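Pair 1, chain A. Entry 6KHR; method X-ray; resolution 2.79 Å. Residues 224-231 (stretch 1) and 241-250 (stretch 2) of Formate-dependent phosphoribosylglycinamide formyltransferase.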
# COMPACT_ATOMS: atom_id res chain seq x y z
N PHE A 224 -4.59 27.35 -7.82
CA PHE A 224 -4.25 26.07 -7.21
C PHE A 224 -2.80 26.01 -6.76
O PHE A 224 -1.90 26.46 -7.47
CB PHE A 224 -4.43 24.89 -8.18
CG PHE A 224 -5.55 25.04 -9.13
CD1 PHE A 224 -6.85 25.13 -8.69
CD2 PHE A 224 -5.31 25.02 -10.50
CE1 PHE A 224 -7.90 25.24 -9.58
CE2 PHE A 224 -6.35 25.14 -11.40
CZ PHE A 224 -7.64 25.25 -10.94
N LEU A 225 -2.59 25.43 -5.60
CA LEU A 225 -1.33 24.77 -5.31
C LEU A 225 -1.37 23.37 -5.92
O LEU A 225 -2.39 22.67 -5.88
CB LEU A 225 -1.09 24.70 -3.81
CG LEU A 225 -1.20 26.08 -3.17
CD1 LEU A 225 -0.96 26.02 -1.67
CD2 LEU A 225 -0.30 27.11 -3.85
N VAL A 226 -0.25 22.97 -6.51
CA VAL A 226 -0.16 21.71 -7.23
C VAL A 226 1.17 21.04 -6.91
O VAL A 226 2.22 21.69 -6.90
CB VAL A 226 -0.35 21.92 -8.74
CG1 VAL A 226 0.32 20.82 -9.53
CG2 VAL A 226 -1.83 21.97 -9.07
N THR A 227 1.12 19.74 -6.64
CA THR A 227 2.32 18.94 -6.51
C THR A 227 2.53 18.09 -7.76
O THR A 227 1.66 17.30 -8.14
CB THR A 227 2.25 18.06 -5.26
OG1 THR A 227 2.05 18.88 -4.11
CG2 THR A 227 3.55 17.26 -5.11
N MET A 228 3.68 18.29 -8.42
CA MET A 228 4.13 17.46 -9.54
C MET A 228 5.10 16.43 -9.00
O MET A 228 6.19 16.79 -8.54
CB MET A 228 4.80 18.30 -10.62
CG MET A 228 3.96 19.39 -11.20
SD MET A 228 2.75 18.71 -12.35
CE MET A 228 3.90 17.75 -13.37
N ILE A 229 4.69 15.17 -9.01
CA ILE A 229 5.56 14.08 -8.58
C ILE A 229 6.32 13.62 -9.80
O ILE A 229 5.70 13.17 -10.77
CB ILE A 229 4.77 12.91 -7.99
CG1 ILE A 229 4.01 13.32 -6.73
CG2 ILE A 229 5.76 11.78 -7.66
CD1 ILE A 229 4.88 13.60 -5.57
N VAL A 230 7.65 13.72 -9.74
CA VAL A 230 8.53 13.28 -10.81
C VAL A 230 9.32 12.09 -10.31
O VAL A 230 9.84 12.08 -9.19
CB VAL A 230 9.46 14.42 -11.27
CG1 VAL A 230 10.29 13.93 -12.40
CG2 VAL A 230 8.66 15.63 -11.67
N VAL A 231 9.41 11.06 -11.16
CA VAL A 231 10.05 9.80 -10.84
C VAL A 231 11.18 9.61 -11.81
O VAL A 231 10.97 9.65 -13.03
CB VAL A 231 9.07 8.62 -10.95
CG1 VAL A 231 9.79 7.29 -10.62
CG2 VAL A 231 7.82 8.84 -10.10
N ILE A 241 12.21 8.92 -17.00
CA ILE A 241 11.69 10.05 -16.24
C ILE A 241 10.18 10.16 -16.48
O ILE A 241 9.74 10.48 -17.58
CB ILE A 241 12.40 11.37 -16.57
CG1 ILE A 241 11.73 12.52 -15.82
CG2 ILE A 241 12.45 11.61 -18.06
CD1 ILE A 241 12.70 13.60 -15.36
N GLU A 242 9.40 9.88 -15.43
CA GLU A 242 7.95 9.83 -15.49
C GLU A 242 7.35 10.96 -14.67
O GLU A 242 7.90 11.38 -13.66
CB GLU A 242 7.42 8.51 -14.93
CG GLU A 242 8.08 7.28 -15.48
CD GLU A 242 7.31 6.71 -16.62
OE1 GLU A 242 7.15 7.42 -17.64
OE2 GLU A 242 6.85 5.55 -16.50
N PHE A 243 6.17 11.42 -15.10
CA PHE A 243 5.43 12.44 -14.39
C PHE A 243 4.11 11.87 -13.87
O PHE A 243 3.38 11.19 -14.60
CB PHE A 243 5.16 13.65 -15.29
CG PHE A 243 6.40 14.31 -15.80
CD1 PHE A 243 7.03 13.85 -16.93
CD2 PHE A 243 6.94 15.39 -15.12
CE1 PHE A 243 8.19 14.46 -17.39
CE2 PHE A 243 8.08 16.01 -15.58
CZ PHE A 243 8.71 15.54 -16.72
N CYS A 244 3.80 12.15 -12.63
CA CYS A 244 2.48 11.77 -12.19
C CYS A 244 1.46 12.79 -12.69
O CYS A 244 1.81 13.84 -13.23
CB CYS A 244 2.47 11.60 -10.69
SG CYS A 244 3.46 10.15 -10.23
N ALA A 245 0.18 12.45 -12.57
CA ALA A 245 -0.87 13.43 -12.81
C ALA A 245 -0.81 14.49 -11.72
O ALA A 245 -0.55 14.17 -10.55
CB ALA A 245 -2.27 12.78 -12.84
N PRO A 246 -1.04 15.76 -12.06
CA PRO A 246 -0.93 16.84 -11.06
C PRO A 246 -1.77 16.52 -9.84
O PRO A 246 -2.88 16.01 -9.95
CB PRO A 246 -1.48 18.07 -11.80
CG PRO A 246 -1.28 17.76 -13.23
CD PRO A 246 -1.47 16.27 -13.37
N ILE A 247 -1.22 16.82 -8.66
CA ILE A 247 -1.92 16.65 -7.40
C ILE A 247 -2.23 18.05 -6.87
O ILE A 247 -1.31 18.84 -6.63
CB ILE A 247 -1.08 15.83 -6.40
CG1 ILE A 247 -0.88 14.41 -6.91
CG2 ILE A 247 -1.74 15.76 -5.01
CD1 ILE A 247 0.05 13.61 -5.95
N GLY A 248 -3.53 18.36 -6.74
CA GLY A 248 -3.95 19.61 -6.12
C GLY A 248 -4.03 19.46 -4.61
O GLY A 248 -4.39 18.39 -4.09
N HIS A 249 -3.68 20.52 -3.88
CA HIS A 249 -3.73 20.45 -2.43
C HIS A 249 -3.95 21.83 -1.83
O HIS A 249 -3.84 22.86 -2.51
CB HIS A 249 -2.46 19.81 -1.84
CG HIS A 249 -1.19 20.55 -2.11
ND1 HIS A 249 -0.72 21.56 -1.29
CD2 HIS A 249 -0.27 20.41 -3.10
CE1 HIS A 249 0.43 22.01 -1.77
NE2 HIS A 249 0.72 21.33 -2.87
N ARG A 250 -4.27 21.84 -0.53
CA ARG A 250 -4.65 23.04 0.19
C ARG A 250 -4.87 22.72 1.67
O ARG A 250 -5.19 21.59 2.04
CB ARG A 250 -5.91 23.68 -0.40
CG ARG A 250 -7.21 23.16 0.17
CD ARG A 250 -8.34 24.01 -0.33
NE ARG A 250 -9.61 23.36 -0.05
CZ ARG A 250 -10.26 23.45 1.11
NH1 ARG A 250 -9.76 24.18 2.10
NH2 ARG A 250 -11.41 22.80 1.26

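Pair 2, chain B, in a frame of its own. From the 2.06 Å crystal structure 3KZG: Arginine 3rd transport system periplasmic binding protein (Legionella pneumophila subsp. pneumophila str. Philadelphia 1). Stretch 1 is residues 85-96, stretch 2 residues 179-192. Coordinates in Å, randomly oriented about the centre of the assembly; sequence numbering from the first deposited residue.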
# COMPACT_ATOMS: atom_id res chain seq x y z
N LEU B 85 -17.09 -17.17 -7.67
CA LEU B 85 -17.07 -15.71 -7.65
C LEU B 85 -16.27 -15.34 -8.90
O LEU B 85 -15.35 -16.07 -9.29
CB LEU B 85 -16.33 -15.20 -6.41
CG LEU B 85 -16.89 -15.63 -5.05
CD1 LEU B 85 -15.97 -15.13 -3.94
CD2 LEU B 85 -18.30 -15.08 -4.89
N PRO B 86 -16.63 -14.24 -9.57
CA PRO B 86 -15.86 -13.88 -10.76
C PRO B 86 -14.45 -13.49 -10.31
O PRO B 86 -14.29 -12.95 -9.21
CB PRO B 86 -16.64 -12.69 -11.33
CG PRO B 86 -17.22 -12.05 -10.09
CD PRO B 86 -17.66 -13.24 -9.26
N TYR B 87 -13.45 -13.81 -11.12
CA TYR B 87 -12.07 -13.48 -10.76
C TYR B 87 -11.55 -12.33 -11.61
O TYR B 87 -10.40 -11.94 -11.50
CB TYR B 87 -11.14 -14.69 -10.95
CG TYR B 87 -11.18 -15.32 -12.34
CD1 TYR B 87 -10.49 -14.75 -13.42
CD2 TYR B 87 -11.87 -16.51 -12.55
CE1 TYR B 87 -10.51 -15.37 -14.69
CE2 TYR B 87 -11.89 -17.12 -13.81
CZ TYR B 87 -11.21 -16.56 -14.86
OH TYR B 87 -11.24 -17.19 -16.09
N MSE B 88 -12.42 -11.79 -12.45
CA MSE B 88 -12.03 -10.71 -13.34
C MSE B 88 -13.26 -10.12 -14.03
O MSE B 88 -14.21 -10.84 -14.34
CB MSE B 88 -11.05 -11.26 -14.38
CG MSE B 88 -10.52 -10.26 -15.40
SE MSE B 88 -9.12 -11.05 -16.50
CE MSE B 88 -8.79 -9.54 -17.68
N GLU B 89 -13.24 -8.81 -14.25
CA GLU B 89 -14.36 -8.16 -14.92
C GLU B 89 -14.36 -8.61 -16.38
O GLU B 89 -13.31 -8.76 -16.98
CB GLU B 89 -14.21 -6.64 -14.86
CG GLU B 89 -15.37 -5.88 -15.47
CD GLU B 89 -15.24 -4.37 -15.33
OE1 GLU B 89 -14.39 -3.77 -16.02
OE2 GLU B 89 -15.99 -3.79 -14.51
N SER B 90 -15.54 -8.83 -16.95
CA SER B 90 -15.63 -9.27 -18.34
C SER B 90 -16.08 -8.15 -19.27
O SER B 90 -17.15 -7.57 -19.09
CB SER B 90 -16.59 -10.47 -18.46
OG SER B 90 -17.90 -10.16 -18.00
N ASN B 91 -15.25 -7.85 -20.25
CA ASN B 91 -15.56 -6.81 -21.23
C ASN B 91 -15.27 -7.33 -22.63
O ASN B 91 -14.33 -8.09 -22.82
CB ASN B 91 -14.71 -5.55 -21.01
CG ASN B 91 -14.89 -4.97 -19.62
OD1 ASN B 91 -14.11 -5.25 -18.71
ND2 ASN B 91 -15.91 -4.14 -19.46
N SER B 92 -16.08 -6.92 -23.60
CA SER B 92 -15.87 -7.33 -24.98
C SER B 92 -15.18 -6.16 -25.69
O SER B 92 -15.12 -5.05 -25.15
CB SER B 92 -17.20 -7.66 -25.66
OG SER B 92 -18.02 -6.53 -25.80
N GLN B 93 -14.68 -6.41 -26.90
CA GLN B 93 -13.98 -5.36 -27.65
C GLN B 93 -14.01 -5.63 -29.15
O GLN B 93 -13.75 -6.75 -29.59
CB GLN B 93 -12.53 -5.28 -27.17
CG GLN B 93 -11.62 -4.35 -28.00
CD GLN B 93 -11.93 -2.88 -27.79
OE1 GLN B 93 -11.85 -2.36 -26.68
NE2 GLN B 93 -12.29 -2.19 -28.87
N TYR B 94 -14.33 -4.60 -29.93
CA TYR B 94 -14.35 -4.75 -31.38
C TYR B 94 -12.93 -4.52 -31.89
O TYR B 94 -12.25 -3.58 -31.48
CB TYR B 94 -15.31 -3.74 -32.03
CG TYR B 94 -16.77 -4.15 -31.99
CD1 TYR B 94 -17.26 -5.12 -32.87
CD2 TYR B 94 -17.65 -3.58 -31.08
CE1 TYR B 94 -18.60 -5.51 -32.83
CE2 TYR B 94 -18.99 -3.95 -31.03
CZ TYR B 94 -19.46 -4.92 -31.91
OH TYR B 94 -20.79 -5.30 -31.87
N ILE B 95 -12.49 -5.41 -32.78
CA ILE B 95 -11.15 -5.33 -33.36
C ILE B 95 -11.26 -5.60 -34.86
O ILE B 95 -12.12 -6.36 -35.30
CB ILE B 95 -10.20 -6.36 -32.71
CG1 ILE B 95 -8.80 -6.22 -33.29
CG2 ILE B 95 -10.74 -7.78 -32.91
CD1 ILE B 95 -7.76 -7.05 -32.57
N THR B 96 -10.41 -4.95 -35.64
CA THR B 96 -10.40 -5.12 -37.10
C THR B 96 -8.98 -4.90 -37.60
O THR B 96 -8.09 -4.59 -36.82
CB THR B 96 -11.36 -4.12 -37.78
OG1 THR B 96 -11.52 -4.47 -39.16
CG2 THR B 96 -10.82 -2.70 -37.69
N LYS B 179 -1.03 -4.78 -37.19
CA LYS B 179 -1.90 -5.45 -38.15
C LYS B 179 -3.35 -5.20 -37.74
O LYS B 179 -4.26 -5.20 -38.58
CB LYS B 179 -1.64 -6.96 -38.17
CG LYS B 179 -2.66 -7.75 -38.99
CD LYS B 179 -2.42 -9.25 -38.92
CE LYS B 179 -3.47 -10.02 -39.73
NZ LYS B 179 -3.20 -11.49 -39.74
N TYR B 180 -3.56 -4.97 -36.45
CA TYR B 180 -4.90 -4.74 -35.91
C TYR B 180 -5.07 -3.36 -35.28
O TYR B 180 -4.10 -2.66 -34.99
CB TYR B 180 -5.22 -5.79 -34.85
CG TYR B 180 -5.13 -7.22 -35.32
CD1 TYR B 180 -6.06 -7.74 -36.22
CD2 TYR B 180 -4.09 -8.05 -34.88
CE1 TYR B 180 -5.97 -9.06 -36.67
CE2 TYR B 180 -3.99 -9.36 -35.32
CZ TYR B 180 -4.93 -9.86 -36.22
OH TYR B 180 -4.83 -11.17 -36.64
N LYS B 181 -6.33 -2.98 -35.09
CA LYS B 181 -6.69 -1.73 -34.44
C LYS B 181 -8.03 -1.95 -33.74
O LYS B 181 -8.90 -2.67 -34.25
CB LYS B 181 -6.80 -0.57 -35.44
CG LYS B 181 -7.91 -0.69 -36.47
CD LYS B 181 -8.06 0.60 -37.26
CE LYS B 181 -9.06 0.47 -38.39
NZ LYS B 181 -9.17 1.72 -39.19
N LEU B 182 -8.19 -1.36 -32.56
CA LEU B 182 -9.42 -1.50 -31.79
C LEU B 182 -10.45 -0.46 -32.22
O LEU B 182 -10.10 0.68 -32.54
CB LEU B 182 -9.13 -1.33 -30.30
CG LEU B 182 -7.95 -2.11 -29.71
CD1 LEU B 182 -7.92 -1.90 -28.20
CD2 LEU B 182 -8.07 -3.60 -30.04
N ILE B 183 -11.71 -0.86 -32.23
CA ILE B 183 -12.80 0.02 -32.63
C ILE B 183 -13.70 0.30 -31.42
O ILE B 183 -14.32 -0.61 -30.88
CB ILE B 183 -13.64 -0.62 -33.75
CG1 ILE B 183 -12.72 -1.05 -34.90
CG2 ILE B 183 -14.69 0.36 -34.25
CD1 ILE B 183 -11.92 0.09 -35.52
N GLY B 184 -13.75 1.57 -31.01
CA GLY B 184 -14.56 1.95 -29.86
C GLY B 184 -13.92 1.51 -28.56
O GLY B 184 -12.88 0.86 -28.57
N LYS B 185 -14.53 1.86 -27.43
CA LYS B 185 -14.01 1.47 -26.12
C LYS B 185 -14.47 0.05 -25.80
O LYS B 185 -15.31 -0.51 -26.52
CB LYS B 185 -14.53 2.43 -25.05
CG LYS B 185 -14.41 3.90 -25.41
CD LYS B 185 -15.18 4.79 -24.44
CE LYS B 185 -15.24 6.23 -24.94
NZ LYS B 185 -16.04 7.10 -24.04
N LYS B 186 -13.94 -0.54 -24.74
CA LYS B 186 -14.33 -1.89 -24.35
C LYS B 186 -15.79 -1.86 -23.91
O LYS B 186 -16.28 -0.82 -23.47
CB LYS B 186 -13.44 -2.40 -23.22
CG LYS B 186 -13.42 -1.54 -21.97
CD LYS B 186 -12.47 -2.13 -20.94
CE LYS B 186 -12.37 -1.26 -19.69
NZ LYS B 186 -11.38 -1.82 -18.72
N ILE B 187 -16.48 -2.98 -24.03
CA ILE B 187 -17.89 -3.05 -23.67
C ILE B 187 -18.17 -4.02 -22.53
O ILE B 187 -17.76 -5.18 -22.57
CB ILE B 187 -18.75 -3.50 -24.88
CG1 ILE B 187 -18.39 -2.67 -26.12
CG2 ILE B 187 -20.23 -3.35 -24.55
CD1 ILE B 187 -18.60 -1.18 -25.97
N SER B 188 -18.87 -3.54 -21.50
CA SER B 188 -19.20 -4.40 -20.37
C SER B 188 -20.18 -5.47 -20.83
O SER B 188 -21.19 -5.16 -21.46
CB SER B 188 -19.82 -3.58 -19.24
OG SER B 188 -20.03 -4.39 -18.09
N ILE B 189 -19.88 -6.72 -20.54
CA ILE B 189 -20.77 -7.80 -20.93
C ILE B 189 -20.72 -8.91 -19.89
O ILE B 189 -19.64 -9.36 -19.49
CB ILE B 189 -20.38 -8.37 -22.31
CG1 ILE B 189 -21.36 -9.50 -22.69
CG2 ILE B 189 -18.94 -8.86 -22.29
CD1 ILE B 189 -21.06 -10.15 -24.02
N GLY B 190 -21.89 -9.36 -19.46
CA GLY B 190 -21.94 -10.42 -18.47
C GLY B 190 -21.56 -9.92 -17.09
O GLY B 190 -21.40 -8.72 -16.86
N GLU B 191 -21.37 -10.86 -16.16
CA GLU B 191 -21.03 -10.49 -14.79
C GLU B 191 -19.65 -10.95 -14.35
O GLU B 191 -19.43 -11.24 -13.17
CB GLU B 191 -22.10 -11.05 -13.84
CG GLU B 191 -23.52 -10.65 -14.23
CD GLU B 191 -24.57 -11.13 -13.25
OE1 GLU B 191 -24.47 -10.80 -12.05
OE2 GLU B 191 -25.52 -11.83 -13.68
N GLY B 192 -18.71 -11.01 -15.30
CA GLY B 192 -17.35 -11.40 -14.97
C GLY B 192 -16.94 -12.79 -15.40
O GLY B 192 -17.79 -13.65 -15.61
O HOH W 1 -15.50 -2.12 -28.73

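In both pairs a continuous strand runs antiparallel to a partner that is interrupted midway. Fourteen central residues superpose with an RMSD of 0.9 Å on N, CA and C. All four angles between strand directions are broadly antiparallel; the angle after the break (135° in pair 1, 145° in pair 2) is matched more closely than the one before it (158° and 137°). The interruption falls at Cys A244 to Pro A246 in pair 1 and about the corner at Gly B184 and Lys B185 in pair 2.

The best-matched positions are Ile A247 and Ile B187, whose CA atoms fall 0.2 Å apart, and Thr A227 and Ser B92, 0.3 Å apart. Each forms a two-bond bridge with its partner. Thr A227 N donates to Ile A247 O at 2.6 Å and Ile A247 N to Thr A227 O at 3.0 Å; Ser B92 N donates to Ile B187 O at 2.6 Å and Ile B187 N to Ser B92 O at 2.7 Å. A small hydroxyl residue thus sits beside an isoleucine on the same face in both.

Two residues along each strand, Leu A225 matches Ser B90 and His A249 matches Ile B189. The main-chain bond is kept, His A249 N to Leu A225 O and Ile B189 N to Ser B90 O both measuring 3.2 Å, but the side chains differ in kind. Leu A225 CB lies over a face of the His A249 ring, 4.0 Å from its centroid and 22° off the normal. Ser B90 instead uses its hydroxyl: OG donates to Ile B189 O at a very short 2.4 Å. Ile B189 sends CG2 to within 4.0 Å of Ser B92 CB.

Val A226 and Asn B91 pair with Gly A248 and Ser B188. Val A226 packs CG1 against Pro A246 CB at 4.0 Å; at the matched positions, Asn B91 CG lies 4.0 Å from Lys B186 CD.

At the break, Met A228 matches Gln B93. Met A228 closes it with apolar contacts, SD to Pro A246 CG and CE to Phe A243 CD2, both 4.2 Å. Gln B93 closes it with polarity: NE2 donates to Gly B184 O at 3.1 Å and to Tyr B94 O at 3.0 Å, while a water accepts from Tyr B94 N (3.0 Å) and donates to Ile B183 O (2.9 Å) and Lys B185 O (2.7 Å).

Next, the matched Ile A229 and Tyr B94 meet partners at different positions: Ile A229 CB packs on Cys A244 CB at 3.8 Å, whereas Tyr B94 CB meets Ile B183 CB at 3.9 Å. Cys A244 matches Gly B184; Ile B183 falls on Phe A243, with CA atoms 1.9 Å apart but side-chain centres 6.3 Å apart. Finally, the matched Val A230 and Ile B95 pack on different partners: Val A230 CG2 approaches Phe A243 CD2 at 3.9 Å, and Ile B95 CD1 reaches CB of the unmatched Tyr B180 at 3.6 Å.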